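Local coordinates for Rubredoxin\:oxygen oxidoreductase (Desulfovibrio gigas, PDB 1E5D), which catalyses the four-electron reduction of dioxygen to two water molecules, using a diiron centre and flavin mononucleotide, at residues A3-I7 with E175-D179; G25-S29 with H293-I297; I72-I77 with P97-S103. One frame throughout, in Å; residues are numbered along the deposited sequence.

Contact 1: A3-I7 with E175-D179; sequences ATKII and ERFSD
F177 reaches the 3-7 segment with the far end of its ring, where T4 CG2 lies 4.0 Å from F177 CE2. The two side chains come from opposite directions, and the methyl is the branch that meets the ring because a chi1 of -59° sets it anti to the backbone N of T4. The hydroxyl is swung toward the arginine, T4 OG1 lying 4.3 Å from R176 CG. Looser neighbours are K5 O, 4.1 Å from F177 CZ, and I6, its CA 4.3 Å from F177 CZ and its CG2 4.4 Å from F177 CE1. Contact is by van der Waals touch alone, the T4 and R176 CA atoms being 8.3 Å apart.

Further out, R231 forms a cation-pi pair with F177 and a salt bridge with D179, and Q180 holds the backbone N of F177. R176 packs on L12, I16, T34 and N36, while T4 pairs through its backbone with L12. I6 touches Y38 of one sheet and F221 of the other. The contact joins the outermost strand of one sheet to a loop following strand 160-164 of the second, at the margin of the two-sheet sandwich of the metallo-beta-lactamase fold.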
loop_
_atom_site.group_PDB
_atom_site.type_symbol
_atom_site.label_atom_id
_atom_site.label_comp_id
_atom_site.label_asym_id
_atom_site.label_seq_id
_atom_site.Cartn_x
_atom_site.Cartn_y
_atom_site.Cartn_z
ATOM N N ALA A 3 -0.142 -19.988 -34.569
ATOM C CA ALA A 3 -0.197 -21.227 -33.809
ATOM C C ALA A 3 1.161 -21.925 -33.776
ATOM O O ALA A 3 1.951 -21.849 -34.711
ATOM C CB ALA A 3 -1.259 -22.163 -34.352
ATOM N N THR A 4 1.400 -22.606 -32.661
ATOM C CA THR A 4 2.660 -23.303 -32.434
ATOM C C THR A 4 2.402 -24.795 -32.266
ATOM O O THR A 4 1.574 -25.206 -31.450
ATOM C CB THR A 4 3.406 -22.747 -31.207
ATOM O OG1 THR A 4 3.664 -21.352 -31.385
ATOM C CG2 THR A 4 4.760 -23.416 -31.067
ATOM N N LYS A 5 3.096 -25.599 -33.063
ATOM C CA LYS A 5 2.892 -27.041 -33.032
ATOM C C LYS A 5 3.622 -27.621 -31.833
ATOM O O LYS A 5 4.835 -27.481 -31.678
ATOM C CB LYS A 5 3.373 -27.719 -34.313
ATOM C CG LYS A 5 2.408 -28.770 -34.844
ATOM C CD LYS A 5 3.093 -30.116 -35.015
ATOM C CE LYS A 5 2.335 -31.011 -35.982
ATOM N NZ LYS A 5 3.053 -31.166 -37.278
ATOM N N ILE A 6 2.846 -28.288 -30.980
ATOM C CA ILE A 6 3.528 -28.885 -29.829
ATOM C C ILE A 6 3.966 -30.287 -30.240
ATOM O O ILE A 6 5.159 -30.562 -30.318
ATOM C CB ILE A 6 2.620 -28.885 -28.599
ATOM C CG1 ILE A 6 2.145 -27.481 -28.196
ATOM C CG2 ILE A 6 3.297 -29.582 -27.435
ATOM C CD1 ILE A 6 0.908 -27.501 -27.324
ATOM N N ILE A 7 2.958 -31.092 -30.507
ATOM C CA ILE A 7 3.029 -32.387 -31.152
ATOM C C ILE A 7 1.934 -32.448 -32.226
ATOM O O ILE A 7 1.057 -31.587 -32.271
ATOM C CB ILE A 7 2.870 -33.582 -30.202
ATOM C CG1 ILE A 7 1.553 -33.606 -29.424
ATOM C CG2 ILE A 7 4.046 -33.657 -29.243
ATOM C CD1 ILE A 7 1.360 -34.871 -28.620
ATOM N N GLU A 175 10.333 -17.454 -27.247
ATOM C CA GLU A 175 10.534 -18.856 -26.909
ATOM C C GLU A 175 9.298 -19.388 -26.181
ATOM O O GLU A 175 8.902 -18.802 -25.170
ATOM C CB GLU A 175 11.758 -19.059 -26.040
ATOM C CG GLU A 175 13.106 -18.562 -26.492
ATOM C CD GLU A 175 13.232 -17.072 -26.710
ATOM O OE1 GLU A 175 13.395 -16.293 -25.754
ATOM O OE2 GLU A 175 13.112 -16.682 -27.894
ATOM N N ARG A 176 8.683 -20.462 -26.668
ATOM C CA ARG A 176 7.469 -20.961 -26.032
ATOM C C ARG A 176 7.705 -22.258 -25.261
ATOM O O ARG A 176 6.778 -22.817 -24.666
ATOM C CB ARG A 176 6.358 -21.166 -27.063
ATOM C CG ARG A 176 6.253 -20.155 -28.177
ATOM C CD ARG A 176 6.332 -18.711 -27.700
ATOM N NE ARG A 176 5.505 -18.521 -26.511
ATOM C CZ ARG A 176 4.188 -18.370 -26.602
ATOM N NH1 ARG A 176 3.624 -18.384 -27.804
ATOM N NH2 ARG A 176 3.465 -18.206 -25.505
ATOM N N PHE A 177 8.940 -22.759 -25.245
ATOM C CA PHE A 177 9.192 -24.021 -24.554
ATOM C C PHE A 177 10.237 -23.897 -23.458
ATOM O O PHE A 177 11.189 -23.135 -23.572
ATOM C CB PHE A 177 9.603 -25.085 -25.579
ATOM C CG PHE A 177 8.430 -25.430 -26.496
ATOM C CD1 PHE A 177 7.392 -26.228 -26.048
ATOM C CD2 PHE A 177 8.392 -24.930 -27.782
ATOM C CE1 PHE A 177 6.339 -26.517 -26.893
ATOM C CE2 PHE A 177 7.342 -25.235 -28.636
ATOM C CZ PHE A 177 6.308 -26.031 -28.189
ATOM N N SER A 178 10.025 -24.662 -22.391
ATOM C CA SER A 178 10.865 -24.569 -21.202
ATOM C C SER A 178 12.332 -24.826 -21.518
ATOM O O SER A 178 13.225 -24.269 -20.879
ATOM C CB SER A 178 10.367 -25.545 -20.131
ATOM O OG SER A 178 10.355 -26.874 -20.618
ATOM N N ASP A 179 12.605 -25.677 -22.506
ATOM C CA ASP A 179 13.990 -26.001 -22.828
ATOM C C ASP A 179 14.675 -24.897 -23.618
ATOM O O ASP A 179 15.855 -25.006 -23.931
ATOM C CB ASP A 179 14.065 -27.292 -23.650
ATOM C CG ASP A 179 13.293 -27.194 -24.951
ATOM O OD1 ASP A 179 13.860 -26.749 -25.974
ATOM O OD2 ASP A 179 12.107 -27.569 -24.956
#

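Contact 2: G25-S29 with H293-I297; sequences GYTLS and HHSQI
L28 lays its branch point over the imidazole of H293: CG sits 3.6 Å from the ring centroid and 17° off the ring normal, a CH-pi contact. A chi1 of -61° turns CG of L28 beside its backbone N and over the ring, and CD1 runs on to H293 CB at 3.4 Å. The opposite face meets the ring of H294.

The rotation of H293 is also fixed from its own segment. Its CG is anti to the backbone N (chi1 -161°); H293 is the N-cap residue, and its ND1 accepts from S295 N at 3.0 Å, the donor tilted well out of the ring plane, and also shares a hydrogen bond with S295 OG. That hydroxyl in turn accepts from L28 N at 3.3 Å, while a water joins it to L28 O. H294 NE2 donates to Y26 O at 3.1 Å, tilted a little from both the carbonyl plane and the ring plane. The short strand and its classic beta bulge, at Y26 and T27, are thereby tied to the first helical turn.

The CB of Y26 points away from the helix, and its side chain belongs to the flavin and dioxygen pockets. Strand 27-28 is thus joined to helix 294-302 of the flavodoxin-like domain; Y328 of helix 320-331 touches both segments, helix 183-198 packs on Y26 and T27, and Y321 of the second subunit meets H294 edge-to-face.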
loop_
_atom_site.group_PDB
_atom_site.type_symbol
_atom_site.label_atom_id
_atom_site.label_comp_id
_atom_site.label_asym_id
_atom_site.label_seq_id
_atom_site.Cartn_x
_atom_site.Cartn_y
_atom_site.Cartn_z
ATOM N N GLY A 25 -4.134 -7.220 -11.029
ATOM C CA GLY A 25 -4.463 -6.426 -9.864
ATOM C C GLY A 25 -3.791 -6.852 -8.588
ATOM O O GLY A 25 -3.790 -6.095 -7.608
ATOM N N TYR A 26 -3.203 -8.051 -8.519
ATOM C CA TYR A 26 -2.674 -8.443 -7.201
ATOM C C TYR A 26 -1.159 -8.557 -7.213
ATOM O O TYR A 26 -0.541 -8.299 -6.177
ATOM C CB TYR A 26 -3.343 -9.732 -6.713
ATOM C CG TYR A 26 -2.946 -11.007 -7.418
ATOM C CD1 TYR A 26 -3.607 -11.427 -8.565
ATOM C CD2 TYR A 26 -1.908 -11.810 -6.954
ATOM C CE1 TYR A 26 -3.249 -12.595 -9.215
ATOM C CE2 TYR A 26 -1.535 -12.976 -7.591
ATOM C CZ TYR A 26 -2.216 -13.364 -8.729
ATOM O OH TYR A 26 -1.870 -14.521 -9.392
ATOM N N THR A 27 -0.544 -8.916 -8.341
ATOM C CA THR A 27 0.911 -9.080 -8.343
ATOM C C THR A 27 1.589 -8.417 -9.530
ATOM O O THR A 27 0.939 -7.855 -10.409
ATOM C CB THR A 27 1.258 -10.586 -8.314
ATOM O OG1 THR A 27 2.680 -10.765 -8.277
ATOM C CG2 THR A 27 0.760 -11.280 -9.569
ATOM N N LEU A 28 2.920 -8.471 -9.593
ATOM C CA LEU A 28 3.633 -7.950 -10.746
ATOM C C LEU A 28 4.110 -9.047 -11.700
ATOM O O LEU A 28 4.503 -10.123 -11.259
ATOM C CB LEU A 28 4.875 -7.162 -10.336
ATOM C CG LEU A 28 4.665 -5.923 -9.474
ATOM C CD1 LEU A 28 6.010 -5.251 -9.249
ATOM C CD2 LEU A 28 3.667 -4.970 -10.110
ATOM N N SER A 29 4.082 -8.723 -12.984
ATOM C CA SER A 29 4.599 -9.574 -14.044
ATOM C C SER A 29 5.676 -8.820 -14.829
ATOM O O SER A 29 5.474 -8.355 -15.939
ATOM C CB SER A 29 3.473 -10.024 -14.963
ATOM O OG SER A 29 3.108 -8.996 -15.862
ATOM N N HIS A 293 7.627 -3.991 -4.527
ATOM C CA HIS A 293 6.215 -4.371 -4.521
ATOM C C HIS A 293 5.973 -5.403 -3.429
ATOM O O HIS A 293 6.906 -6.135 -3.064
ATOM C CB HIS A 293 5.824 -4.926 -5.892
ATOM C CG HIS A 293 4.345 -4.918 -6.115
ATOM N ND1 HIS A 293 3.583 -6.061 -6.047
ATOM C CD2 HIS A 293 3.490 -3.914 -6.399
ATOM C CE1 HIS A 293 2.319 -5.762 -6.285
ATOM N NE2 HIS A 293 2.235 -4.459 -6.499
ATOM N N HIS A 294 4.745 -5.467 -2.921
ATOM C CA HIS A 294 4.435 -6.542 -1.971
ATOM C C HIS A 294 4.668 -7.908 -2.610
ATOM O O HIS A 294 5.078 -8.870 -1.961
ATOM C CB HIS A 294 3.012 -6.443 -1.447
ATOM C CG HIS A 294 1.899 -6.252 -2.416
ATOM N ND1 HIS A 294 1.337 -5.010 -2.643
ATOM C CD2 HIS A 294 1.217 -7.114 -3.203
ATOM C CE1 HIS A 294 0.368 -5.124 -3.538
ATOM N NE2 HIS A 294 0.275 -6.392 -3.897
ATOM N N SER A 295 4.422 -8.030 -3.916
ATOM C CA SER A 295 4.589 -9.354 -4.514
ATOM C C SER A 295 6.066 -9.738 -4.496
ATOM O O SER A 295 6.384 -10.918 -4.302
ATOM C CB SER A 295 4.002 -9.384 -5.916
ATOM O OG SER A 295 4.639 -8.465 -6.782
ATOM N N GLN A 296 6.948 -8.766 -4.675
ATOM C CA GLN A 296 8.387 -8.979 -4.670
ATOM C C GLN A 296 8.876 -9.484 -3.316
ATOM O O GLN A 296 9.652 -10.422 -3.207
ATOM C CB GLN A 296 9.165 -7.691 -4.946
ATOM C CG GLN A 296 9.870 -7.615 -6.290
ATOM C CD GLN A 296 9.373 -6.403 -7.063
ATOM O OE1 GLN A 296 10.050 -5.384 -7.177
ATOM N NE2 GLN A 296 8.155 -6.529 -7.585
ATOM N N ILE A 297 8.400 -8.795 -2.278
ATOM C CA ILE A 297 8.819 -9.210 -0.941
ATOM C C ILE A 297 8.385 -10.652 -0.722
ATOM O O ILE A 297 9.106 -11.476 -0.166
ATOM C CB ILE A 297 8.241 -8.262 0.118
ATOM C CG1 ILE A 297 8.890 -6.876 0.063
ATOM C CG2 ILE A 297 8.344 -8.874 1.506
ATOM C CD1 ILE A 297 8.014 -5.741 0.530
HETATM O O HOH W 1 6.083 -10.041 -8.835
#

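Contact 3: I72-I77 with P97-S103; sequences IDYLVI and PEKIFTS
Y74 offers a face of its ring to the edge of F101, a T-shaped pair with planes at 85° and centroids 4.8 Å apart. F101 CE2 stands above the tyrosine face, offset toward its rim, while Y74 CG lies in the plane of the phenylalanine at its edge. A chi2 of -24° turns the tyrosine ring so that its face meets F101. K99 runs alongside, its CB 3.6 Å from Y74 CD1 in an oblique approach, and V76 CG2 comes 3.7 Å from F101 CB.

The other side of the sheet, with L75, I77, I100 and T102, is mostly aliphatic. L75 CD1 rests 3.4 Å from P97 CG, and I77 CG1 lies 3.9 Å from I100 CG2, the two isoleucines pointing the same way. Helices 88-95 and 104-114 cover this face through L88, I92 and M110.

Between the two layers runs the parallel backbone pairing. K99 N donates to D73 O at 3.2 Å and L75 N to K99 O at 2.9 Å; F101 N to L75 O and I77 N to F101 O continue it, although modelled so short that their lengths are doubtful. Beyond them a water links I77 O to S103 N, and S103 OG caps helix 104-114 at G106 N. At the other end D73 and E98 bring like charges near each other, but K44 forms a salt bridge with E98, and T45 N donates to D73 OD2.

Helices 82-85 and 88-95 link the two strands, making a beta-alpha-beta crossover in the larger sheet of the metallo-beta-lactamase fold. Strand 74-77 leads directly to the iron-site residues H79, E81 and D83.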
loop_
_atom_site.group_PDB
_atom_site.type_symbol
_atom_site.label_atom_id
_atom_site.label_comp_id
_atom_site.label_asym_id
_atom_site.label_seq_id
_atom_site.Cartn_x
_atom_site.Cartn_y
_atom_site.Cartn_z
ATOM N N ILE A 72 -14.516 -26.435 -34.769
ATOM C CA ILE A 72 -14.275 -26.855 -33.392
ATOM C C ILE A 72 -15.573 -27.376 -32.791
ATOM O O ILE A 72 -16.619 -26.734 -32.932
ATOM C CB ILE A 72 -13.740 -25.713 -32.510
ATOM C CG1 ILE A 72 -12.336 -25.229 -32.883
ATOM C CG2 ILE A 72 -13.819 -26.108 -31.040
ATOM C CD1 ILE A 72 -11.935 -23.972 -32.138
ATOM N N ASP A 73 -15.546 -28.526 -32.120
ATOM C CA ASP A 73 -16.807 -29.025 -31.580
ATOM C C ASP A 73 -16.883 -28.796 -30.073
ATOM O O ASP A 73 -17.954 -28.530 -29.530
ATOM C CB ASP A 73 -16.994 -30.520 -31.837
ATOM C CG ASP A 73 -16.841 -30.945 -33.277
ATOM O OD1 ASP A 73 -17.801 -30.732 -34.052
ATOM O OD2 ASP A 73 -15.767 -31.488 -33.620
ATOM N N TYR A 74 -15.723 -28.943 -29.443
ATOM C CA TYR A 74 -15.665 -28.964 -27.993
ATOM C C TYR A 74 -14.872 -27.795 -27.424
ATOM O O TYR A 74 -13.838 -27.390 -27.953
ATOM C CB TYR A 74 -15.023 -30.265 -27.507
ATOM C CG TYR A 74 -15.872 -31.504 -27.646
ATOM C CD1 TYR A 74 -17.260 -31.434 -27.697
ATOM C CD2 TYR A 74 -15.271 -32.756 -27.728
ATOM C CE1 TYR A 74 -18.017 -32.588 -27.825
ATOM C CE2 TYR A 74 -16.019 -33.907 -27.855
ATOM C CZ TYR A 74 -17.394 -33.816 -27.904
ATOM O OH TYR A 74 -18.144 -34.964 -28.031
ATOM N N LEU A 75 -15.402 -27.295 -26.317
ATOM C CA LEU A 75 -14.712 -26.270 -25.544
ATOM C C LEU A 75 -14.513 -26.805 -24.136
ATOM O O LEU A 75 -15.492 -27.148 -23.476
ATOM C CB LEU A 75 -15.485 -24.954 -25.538
ATOM C CG LEU A 75 -15.611 -24.247 -26.893
ATOM C CD1 LEU A 75 -16.543 -23.055 -26.799
ATOM C CD2 LEU A 75 -14.240 -23.832 -27.398
ATOM N N VAL A 76 -13.268 -26.902 -23.681
ATOM C CA VAL A 76 -13.086 -27.351 -22.296
ATOM C C VAL A 76 -12.660 -26.173 -21.430
ATOM O O VAL A 76 -11.555 -25.651 -21.593
ATOM C CB VAL A 76 -12.056 -28.483 -22.186
ATOM C CG1 VAL A 76 -11.707 -28.724 -20.725
ATOM C CG2 VAL A 76 -12.572 -29.764 -22.825
ATOM N N ILE A 77 -13.523 -25.735 -20.516
ATOM C CA ILE A 77 -13.152 -24.606 -19.664
ATOM C C ILE A 77 -12.768 -25.087 -18.267
ATOM O O ILE A 77 -13.612 -25.519 -17.494
ATOM C CB ILE A 77 -14.271 -23.570 -19.560
ATOM C CG1 ILE A 77 -14.907 -23.240 -20.910
ATOM C CG2 ILE A 77 -13.753 -22.303 -18.894
ATOM C CD1 ILE A 77 -13.874 -22.711 -21.891
ATOM N N PRO A 97 -20.045 -24.313 -30.603
ATOM C CA PRO A 97 -19.563 -25.629 -30.179
ATOM C C PRO A 97 -20.713 -26.548 -29.811
ATOM O O PRO A 97 -21.766 -26.123 -29.340
ATOM C CB PRO A 97 -18.734 -25.309 -28.934
ATOM C CG PRO A 97 -19.347 -24.051 -28.408
ATOM C CD PRO A 97 -19.751 -23.255 -29.624
ATOM N N GLU A 98 -20.502 -27.840 -30.015
ATOM C CA GLU A 98 -21.527 -28.809 -29.624
ATOM C C GLU A 98 -21.552 -28.929 -28.110
ATOM O O GLU A 98 -22.580 -29.065 -27.457
ATOM C CB GLU A 98 -21.233 -30.134 -30.306
ATOM C CG GLU A 98 -21.693 -31.369 -29.554
ATOM C CD GLU A 98 -21.500 -32.615 -30.399
ATOM O OE1 GLU A 98 -20.744 -32.544 -31.392
ATOM O OE2 GLU A 98 -22.107 -33.649 -30.061
ATOM N N LYS A 99 -20.355 -28.863 -27.516
ATOM C CA LYS A 99 -20.335 -29.019 -26.066
ATOM C C LYS A 99 -19.239 -28.201 -25.405
ATOM O O LYS A 99 -18.116 -28.039 -25.864
ATOM C CB LYS A 99 -20.172 -30.503 -25.708
ATOM C CG LYS A 99 -21.485 -31.196 -25.391
ATOM C CD LYS A 99 -21.461 -32.654 -25.811
ATOM C CE LYS A 99 -22.401 -33.478 -24.942
ATOM N NZ LYS A 99 -23.305 -32.600 -24.142
ATOM N N ILE A 100 -19.627 -27.670 -24.250
ATOM C CA ILE A 100 -18.699 -26.951 -23.403
ATOM C C ILE A 100 -18.427 -27.801 -22.169
ATOM O O ILE A 100 -19.368 -28.026 -21.402
ATOM C CB ILE A 100 -19.242 -25.588 -22.955
ATOM C CG1 ILE A 100 -19.534 -24.621 -24.103
ATOM C CG2 ILE A 100 -18.288 -24.955 -21.948
ATOM C CD1 ILE A 100 -20.292 -23.378 -23.693
ATOM N N PHE A 101 -17.190 -28.249 -22.021
ATOM C CA PHE A 101 -16.834 -29.044 -20.853
ATOM C C PHE A 101 -16.190 -28.206 -19.752
ATOM O O PHE A 101 -15.227 -27.487 -20.014
ATOM C CB PHE A 101 -15.892 -30.185 -21.255
ATOM C CG PHE A 101 -16.584 -31.170 -22.188
ATOM C CD1 PHE A 101 -17.395 -32.163 -21.672
ATOM C CD2 PHE A 101 -16.412 -31.073 -23.557
ATOM C CE1 PHE A 101 -18.026 -33.052 -22.514
ATOM C CE2 PHE A 101 -17.032 -31.965 -24.404
ATOM C CZ PHE A 101 -17.835 -32.952 -23.875
ATOM N N THR A 102 -16.732 -28.325 -18.546
ATOM C CA THR A 102 -16.199 -27.644 -17.380
ATOM C C THR A 102 -16.413 -28.479 -16.123
ATOM O O THR A 102 -17.213 -29.412 -16.067
ATOM C CB THR A 102 -16.831 -26.250 -17.192
ATOM O OG1 THR A 102 -16.051 -25.515 -16.242
ATOM C CG2 THR A 102 -18.231 -26.358 -16.616
ATOM N N SER A 103 -15.657 -28.141 -15.075
ATOM C CA SER A 103 -15.832 -28.879 -13.828
ATOM C C SER A 103 -17.180 -28.522 -13.217
ATOM O O SER A 103 -17.860 -27.566 -13.594
ATOM C CB SER A 103 -14.709 -28.575 -12.843
ATOM O OG SER A 103 -14.867 -27.280 -12.284
HETATM O O HOH W 2 -13.853 -25.753 -14.872
#

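Overall arrangement
Contact 3 is the buried member of the set, contact 2 is partly buried, and contact 1 lies at the surface. Contacts 1 and 3 share the seven-stranded sheet, yet 4-7 is one of its outermost strands, whereas 74-77 and 99-103 lie within it; their centres are 23 Å apart. Chemistry follows place: backbone pairing with apolar layers inside the sheet, loose van der Waals touching at its margin, and histidine and serine side chains bonding to backbone atoms where the two domains meet in contact 2. That contact borders the flavin pocket, contact 3 leads toward the iron ligands, and none of the three touches another.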